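Local coordinates for protein ABC-type phosphate transport system, periplasmic component (Lactobacillus brevis, PDB 4ECF) that probably captures phosphate as the solute-binding component of an ABC transporter that carries it across the cytoplasmic membrane, at residues G10-L14 / Y207-Y211; L45-G51 / L210-G214; D75-A79 / I224-Q228. One frame throughout, in Å; residues are numbered along the deposited sequence.

Interaction 1: residues G10-L14 / Y207-Y211. With PO4 (phosphate ion), chain B.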
# COMPACT_ATOMS: atom_id res chain seq x y z
N GLY A 10 4.52 2.56 -10.58
CA GLY A 10 4.65 3.10 -9.21
C GLY A 10 4.29 2.13 -8.12
O GLY A 10 4.90 1.08 -7.99
N SER A 11 3.39 2.57 -7.24
CA SER A 11 3.02 1.81 -6.07
C SER A 11 2.97 0.31 -6.24
O SER A 11 2.19 -0.21 -7.07
CB SER A 11 1.68 2.29 -5.57
OG SER A 11 1.15 1.36 -4.63
N THR A 12 3.79 -0.42 -5.47
CA THR A 12 3.69 -1.87 -5.44
C THR A 12 2.48 -2.39 -4.64
O THR A 12 1.98 -3.48 -4.92
CB THR A 12 5.01 -2.55 -4.96
OG1 THR A 12 5.21 -2.29 -3.57
CG2 THR A 12 6.19 -1.99 -5.76
N ALA A 13 1.96 -1.58 -3.73
CA ALA A 13 0.72 -1.93 -3.05
C ALA A 13 -0.49 -1.97 -4.02
O ALA A 13 -1.39 -2.80 -3.87
CB ALA A 13 0.42 -0.96 -1.92
N LEU A 14 -0.46 -1.09 -5.03
CA LEU A 14 -1.57 -0.91 -5.95
C LEU A 14 -1.36 -1.77 -7.22
O LEU A 14 -2.30 -2.09 -7.95
CB LEU A 14 -1.64 0.57 -6.31
CG LEU A 14 -2.81 1.08 -7.14
CD1 LEU A 14 -4.17 0.49 -6.78
CD2 LEU A 14 -2.79 2.62 -7.13
N TYR A 207 -5.64 5.80 0.76
CA TYR A 207 -6.33 5.83 -0.51
C TYR A 207 -5.32 5.46 -1.60
O TYR A 207 -4.14 5.74 -1.48
CB TYR A 207 -6.94 7.21 -0.81
CG TYR A 207 -7.99 7.64 0.21
CD1 TYR A 207 -9.29 7.12 0.18
CD2 TYR A 207 -7.68 8.57 1.19
CE1 TYR A 207 -10.24 7.52 1.13
CE2 TYR A 207 -8.62 8.96 2.14
CZ TYR A 207 -9.92 8.44 2.07
OH TYR A 207 -10.88 8.83 3.02
N GLU A 208 -5.82 4.75 -2.60
CA GLU A 208 -5.06 4.39 -3.82
C GLU A 208 -5.42 5.33 -4.94
O GLU A 208 -6.62 5.55 -5.24
CB GLU A 208 -5.38 2.96 -4.24
CG GLU A 208 -4.97 1.90 -3.22
CD GLU A 208 -3.48 1.69 -3.13
OE1 GLU A 208 -2.73 2.68 -2.90
OE2 GLU A 208 -3.09 0.51 -3.27
N HIS A 209 -4.38 5.85 -5.61
CA HIS A 209 -4.52 6.93 -6.60
C HIS A 209 -3.94 6.54 -7.95
O HIS A 209 -2.83 5.94 -8.00
CB HIS A 209 -3.74 8.15 -6.15
CG HIS A 209 -4.10 8.68 -4.80
ND1 HIS A 209 -4.79 9.83 -4.63
CD2 HIS A 209 -3.70 8.26 -3.56
CE1 HIS A 209 -4.87 10.11 -3.30
NE2 HIS A 209 -4.22 9.13 -2.64
N LEU A 210 -4.65 6.89 -9.02
CA LEU A 210 -4.12 6.78 -10.40
C LEU A 210 -3.95 8.21 -10.89
O LEU A 210 -4.93 8.83 -11.29
CB LEU A 210 -5.04 5.98 -11.30
CG LEU A 210 -5.33 4.52 -10.90
CD1 LEU A 210 -6.23 3.85 -11.91
CD2 LEU A 210 -4.05 3.74 -10.72
N TYR A 211 -2.80 8.81 -10.70
CA TYR A 211 -2.54 10.16 -11.16
C TYR A 211 -2.23 10.23 -12.63
O TYR A 211 -1.48 9.39 -13.16
CB TYR A 211 -1.33 10.73 -10.37
CG TYR A 211 -1.72 11.35 -9.04
CD1 TYR A 211 -2.31 12.62 -8.98
CD2 TYR A 211 -1.58 10.64 -7.84
CE1 TYR A 211 -2.66 13.19 -7.76
CE2 TYR A 211 -1.93 11.22 -6.61
CZ TYR A 211 -2.49 12.46 -6.56
OH TYR A 211 -2.84 13.03 -5.34
P PO4 B . 4.61 1.26 -2.29
O1 PO4 B . 4.97 0.94 -0.84
O2 PO4 B . 4.70 2.70 -2.62
O3 PO4 B . 5.38 0.41 -3.26
O4 PO4 B . 3.09 0.81 -2.54

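Interaction 2: residues L45-G51 / L210-G214. With EDO (1,2-ethanediol), chain E.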
# COMPACT_ATOMS: atom_id res chain seq x y z
N LEU A 45 4.95 8.95 -8.67
CA LEU A 45 4.75 10.38 -8.64
C LEU A 45 5.82 11.13 -9.44
O LEU A 45 5.50 12.04 -10.21
CB LEU A 45 4.64 10.89 -7.21
CG LEU A 45 3.43 10.40 -6.41
CD1 LEU A 45 3.54 10.81 -4.96
CD2 LEU A 45 2.12 10.88 -7.05
N SER A 46 7.08 10.75 -9.27
CA SER A 46 8.13 11.43 -10.04
C SER A 46 7.99 11.23 -11.55
O SER A 46 8.17 12.19 -12.33
CB SER A 46 9.51 10.94 -9.58
OG SER A 46 9.74 11.36 -8.24
N GLN A 47 7.61 10.02 -11.97
CA GLN A 47 7.52 9.73 -13.41
C GLN A 47 6.29 10.40 -14.05
O GLN A 47 6.39 10.92 -15.15
CB GLN A 47 7.49 8.24 -13.68
CG GLN A 47 8.83 7.57 -13.36
CD GLN A 47 9.92 8.05 -14.28
OE1 GLN A 47 9.90 7.75 -15.46
NE2 GLN A 47 10.89 8.78 -13.72
N ILE A 48 5.20 10.46 -13.32
CA ILE A 48 4.02 11.13 -13.88
C ILE A 48 4.27 12.64 -13.96
O ILE A 48 3.91 13.28 -14.97
CB ILE A 48 2.70 10.73 -13.18
CG1 ILE A 48 1.48 11.23 -14.01
CG2 ILE A 48 2.59 11.28 -11.77
CD1 ILE A 48 1.40 10.61 -15.40
N GLN A 49 4.91 13.22 -12.95
CA GLN A 49 5.28 14.65 -13.02
C GLN A 49 6.16 14.94 -14.22
O GLN A 49 6.01 15.98 -14.87
CB GLN A 49 5.94 15.14 -11.74
CG GLN A 49 6.71 16.43 -11.85
CD GLN A 49 6.98 17.02 -10.49
OE1 GLN A 49 6.06 17.59 -9.91
NE2 GLN A 49 8.20 16.87 -9.96
N GLU A 50 7.09 14.03 -14.49
CA GLU A 50 7.99 14.18 -15.65
C GLU A 50 7.28 14.00 -17.00
O GLU A 50 7.83 14.33 -18.05
CB GLU A 50 9.14 13.17 -15.50
CG GLU A 50 10.28 13.40 -16.47
CD GLU A 50 11.51 12.54 -16.20
OE1 GLU A 50 11.66 11.99 -15.09
OE2 GLU A 50 12.34 12.42 -17.12
N GLY A 51 6.09 13.41 -16.98
CA GLY A 51 5.35 13.09 -18.18
C GLY A 51 5.99 11.92 -18.90
O GLY A 51 5.88 11.78 -20.11
N LEU A 210 -4.65 6.89 -9.02
CA LEU A 210 -4.12 6.78 -10.40
C LEU A 210 -3.95 8.21 -10.89
O LEU A 210 -4.93 8.83 -11.29
CB LEU A 210 -5.04 5.98 -11.30
CG LEU A 210 -5.33 4.52 -10.90
CD1 LEU A 210 -6.23 3.85 -11.91
CD2 LEU A 210 -4.05 3.74 -10.72
N TYR A 211 -2.80 8.81 -10.70
CA TYR A 211 -2.54 10.16 -11.16
C TYR A 211 -2.23 10.23 -12.63
O TYR A 211 -1.48 9.39 -13.16
CB TYR A 211 -1.33 10.73 -10.37
CG TYR A 211 -1.72 11.35 -9.04
CD1 TYR A 211 -2.31 12.62 -8.98
CD2 TYR A 211 -1.58 10.64 -7.84
CE1 TYR A 211 -2.66 13.19 -7.76
CE2 TYR A 211 -1.93 11.22 -6.61
CZ TYR A 211 -2.49 12.46 -6.56
OH TYR A 211 -2.84 13.03 -5.34
N THR A 212 -2.73 11.31 -13.24
CA THR A 212 -2.38 11.70 -14.62
C THR A 212 -1.81 13.11 -14.68
O THR A 212 -1.96 13.90 -13.75
CB THR A 212 -3.59 11.55 -15.56
OG1 THR A 212 -4.62 12.46 -15.15
CG2 THR A 212 -4.11 10.05 -15.58
N LYS A 213 -1.05 13.38 -15.74
CA LYS A 213 -0.53 14.73 -16.02
C LYS A 213 -1.51 15.41 -16.93
O LYS A 213 -1.63 15.08 -18.12
CB LYS A 213 0.84 14.67 -16.67
CG LYS A 213 1.55 16.05 -16.70
CD LYS A 213 3.02 15.92 -17.07
CE LYS A 213 3.62 17.31 -17.21
NZ LYS A 213 5.09 17.33 -17.00
N GLY A 214 -2.28 16.31 -16.33
CA GLY A 214 -3.44 16.92 -16.99
C GLY A 214 -4.60 15.97 -16.98
O GLY A 214 -4.50 14.84 -16.49
C1 EDO E . 9.86 4.25 -17.67
O1 EDO E . 10.14 2.85 -17.76
C2 EDO E . 8.71 4.47 -16.71
O2 EDO E . 8.94 5.52 -15.76

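Interaction 3: residues D75-A79 / I224-Q228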
# COMPACT_ATOMS: atom_id res chain seq x y z
N ASP A 75 -5.75 13.88 -9.82
CA ASP A 75 -6.02 12.75 -8.95
C ASP A 75 -7.21 11.92 -9.43
O ASP A 75 -8.19 12.46 -9.96
CB ASP A 75 -6.26 13.28 -7.51
CG ASP A 75 -6.20 12.18 -6.46
OD1 ASP A 75 -5.70 11.09 -6.79
OD2 ASP A 75 -6.66 12.43 -5.32
N HIS A 76 -7.12 10.62 -9.23
CA HIS A 76 -8.26 9.71 -9.41
C HIS A 76 -8.14 8.65 -8.37
O HIS A 76 -7.19 7.86 -8.39
CB HIS A 76 -8.28 9.04 -10.79
CG HIS A 76 -8.14 10.00 -11.95
ND1 HIS A 76 -6.94 10.46 -12.39
CD2 HIS A 76 -9.10 10.59 -12.74
CE1 HIS A 76 -7.13 11.29 -13.44
NE2 HIS A 76 -8.47 11.37 -13.66
N ARG A 77 -8.99 8.69 -7.37
CA ARG A 77 -8.96 7.66 -6.33
C ARG A 77 -9.78 6.45 -6.74
O ARG A 77 -10.87 6.61 -7.31
CB ARG A 77 -9.38 8.22 -4.97
CG ARG A 77 -8.27 8.97 -4.27
CD ARG A 77 -8.68 9.47 -2.90
NE ARG A 77 -9.50 10.69 -2.96
CZ ARG A 77 -9.99 11.27 -1.88
NH1 ARG A 77 -9.80 10.72 -0.68
NH2 ARG A 77 -10.68 12.39 -1.99
N VAL A 78 -9.26 5.24 -6.47
CA VAL A 78 -9.85 4.01 -7.00
C VAL A 78 -10.11 2.95 -5.95
O VAL A 78 -10.80 1.98 -6.21
CB VAL A 78 -8.97 3.46 -8.14
CG1 VAL A 78 -8.81 4.50 -9.26
CG2 VAL A 78 -7.60 2.95 -7.67
N ALA A 79 -9.55 3.12 -4.76
CA ALA A 79 -9.60 2.05 -3.75
C ALA A 79 -9.01 2.59 -2.46
O ALA A 79 -8.39 3.67 -2.45
CB ALA A 79 -8.81 0.84 -4.23
N ILE A 224 -9.02 4.38 -16.64
CA ILE A 224 -9.36 4.91 -15.31
C ILE A 224 -10.87 4.86 -15.07
O ILE A 224 -11.33 4.39 -13.98
CB ILE A 224 -8.74 6.32 -15.10
CG1 ILE A 224 -7.22 6.24 -15.07
CG2 ILE A 224 -9.26 6.93 -13.79
CD1 ILE A 224 -6.60 7.61 -15.14
N THR A 225 -11.67 5.29 -16.04
CA THR A 225 -13.12 5.19 -15.95
C THR A 225 -13.56 3.73 -15.64
O THR A 225 -14.37 3.48 -14.74
CB THR A 225 -13.74 5.67 -17.23
OG1 THR A 225 -13.43 7.07 -17.38
CG2 THR A 225 -15.26 5.45 -17.25
N TYR A 226 -12.94 2.77 -16.33
CA TYR A 226 -13.22 1.35 -16.10
C TYR A 226 -12.90 0.90 -14.69
O TYR A 226 -13.73 0.29 -14.03
CB TYR A 226 -12.46 0.52 -17.15
CG TYR A 226 -12.67 -0.96 -17.10
CD1 TYR A 226 -13.70 -1.56 -17.81
CD2 TYR A 226 -11.76 -1.77 -16.47
CE1 TYR A 226 -13.85 -2.93 -17.81
CE2 TYR A 226 -11.91 -3.16 -16.49
CZ TYR A 226 -12.93 -3.72 -17.16
OH TYR A 226 -13.10 -5.10 -17.17
N VAL A 227 -11.71 1.26 -14.17
CA VAL A 227 -11.32 0.89 -12.83
C VAL A 227 -12.28 1.51 -11.78
O VAL A 227 -12.62 0.86 -10.83
CB VAL A 227 -9.87 1.32 -12.52
CG1 VAL A 227 -9.52 1.07 -11.07
CG2 VAL A 227 -8.88 0.61 -13.45
N GLN A 228 -12.78 2.70 -12.04
CA GLN A 228 -13.70 3.38 -11.08
C GLN A 228 -15.18 2.94 -11.27
O GLN A 228 -16.06 3.36 -10.50
CB GLN A 228 -13.61 4.90 -11.30
CG GLN A 228 -12.33 5.50 -10.83
CD GLN A 228 -12.22 6.99 -11.05
OE1 GLN A 228 -12.60 7.51 -12.09
NE2 GLN A 228 -11.70 7.68 -10.03

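Interaction 1: residues G10-L14 / Y207-Y211
Leu14 and Glu208 dominate the meeting of the turn 10-14 with the strand segment 207-211, their side chains coming at each other from opposite directions. The turn joins strand 4-10 to helix 15-28 in the periplasmic-binding-protein fold, and its backbone amides help to hold a phosphate ion, consistent with the binding site of a PstS-family protein.

Ser11 begins the turn with an ST motif: its OG, swung anti to the backbone N (chi1 166°), accepts the N-H of Leu14 at 3.0 Å. The same OG lies 2.9 Å from phosphate O4, but Asp59 OD1 competes for the one hydroxyl proton, and which of the two receives it is not settled. Thr12 grips O3 twice, through its N and through its OG1. Ala13 N donates to a second phosphate oxygen, O4, in a fairly straight bond (2.9 Å, 163°). Ser131, Gly132, Thr133, Thr41 and Arg127 add further bonds to the ion.

Ala13 shows its methyl to two acidic groups, with CB close to phosphate O4 and 4.0 Å from Glu208 OE2. Leu14 then packs against the strand. The Glu208 chain, bent at chi2 (-72°), brings OE2 within 3.4 Å of Leu14 CB, while CD1 rests on the aliphatic part of Glu208. The other methyl, Leu14 CD2, lies 3.4 Å from the carbonyl O of His209 and 4.0 Å from Leu210 CD2.

Interaction 2: residues L45-G51 / L210-G214
Ile48 presses its longer branch against the backbone of the strand segment 210-213, where the two backbones come nearest. With CG1 anti to the backbone N (chi1 -168°), that branch points at the strand: CG1 lies 3.6 Å from the carbonyl O of Tyr211, and CD1 lies 3.7 Å from Lys213 N. The short branch of Ile48, CG2, reaches Tyr211 CB at 4.2 Å, the two side chains crossing at about a right angle. One turn earlier, Leu45 CD2 lies 3.8 Å from Tyr211 CD2 at the ring, and this end of the contact is buried. Were Ile48 cut back to an alanine, the backbone from Tyr211 to Lys213 would probably lose its cover and Tyr211 CB its neighbour on the helix.

The arrangement is a helix laid on a sheet in an alpha/beta domain: the axes of the short segments 45-50 and 210-213 run in the same sense at 25° to each other and approach to 7.6 Å. Strand 205-213 is flanked in that sheet by strands 55-58 and 73-87, and Tyr211 also touches Ser58 and Asp75, while its OH is bonded to Ala62 N.

Toward solvent the packing gives way to one long polar arm. Lys213, extended to its tip, runs alongside the last helical turn, its CD 3.5 Å from Ile48 O. Its NZ donates to Gln49 O at 2.7 Å, tilted 28° from the carbonyl plane; a weak second bond reaches Gln72. Here the helix closes in a Schellman motif, Gly51 taking positive phi and binding its N to Ile48 O. Gly51 CA lies 3.8 Å from Lys213 CD.

Interaction 3: residues D75-A79 / I224-Q228
The carbonyl O of Arg77 accepts a nearly straight hydrogen bond from Gln228 NE2, 3.0 Å long with an N-H...O angle of 168°. The acceptor lies in the plane of the Gln228 amide, whereas the donor stands above the Arg77 carbonyl plane, 42° out of it. Helix against sheet is the motif: helix segment 224-228 crosses strand segment 77-79 at 42°, with axes 8.8 Å apart, in the layered alpha/beta architecture of the periplasmic-binding-protein superfamily.

Gln228 reaches the strand because its chain is extended beyond CG. On the way its CG passes Val78 CG1, the two side chains crossing at about a right angle, and NE2 also comes near His76 CB. Val78 forms the buried part of the seam, its CB 3.8 Å from Val227 CG1. Behind it, Val227 also packs on Ala21 of helix 15-28, joining the two helices beside the sheet. The side chain of Gln233 binds the carbonyls of both Val78 and Val227, a second polar tie across the same junction.

His76, partly exposed, carries the other half of the contact. Its ring is held by the bond from ND1 to the carbonyl O of Leu210 on strand 205-213, which probably keeps one face presented to Ile224. Ile224 meets that ring with both branches: Ile224 CG2 touches His76 CG at 3.8 Å, while CD1 lies over the face in a CH-pi contact, 4.1 Å from the ring centroid and shifted toward its rim.

Strand 205-213 joins the three contacts: it supplies a segment to interactions 1 and 2, and pairs antiparallel with strand 73-87 of interaction 3. The centres of interactions 1 and 2 lie about 12 Å apart. Those of interactions 1 and 3 are about 10 Å apart, and those of interactions 2 and 3 about 15 Å. Between interactions 1 and 3, a probable hydrogen bond links His209 ND1 to Asp75 OD1 at 2.7 Å. From interaction 2, Thr212 faces away from helix 41-50 and packs its CG2 3.5 Å from Ile224 CD1, so the strand is covered by different helices through successive residues. Interaction 1 holds the phosphate directly, and helix 41-50 of interaction 2 also supplies Thr41 to it.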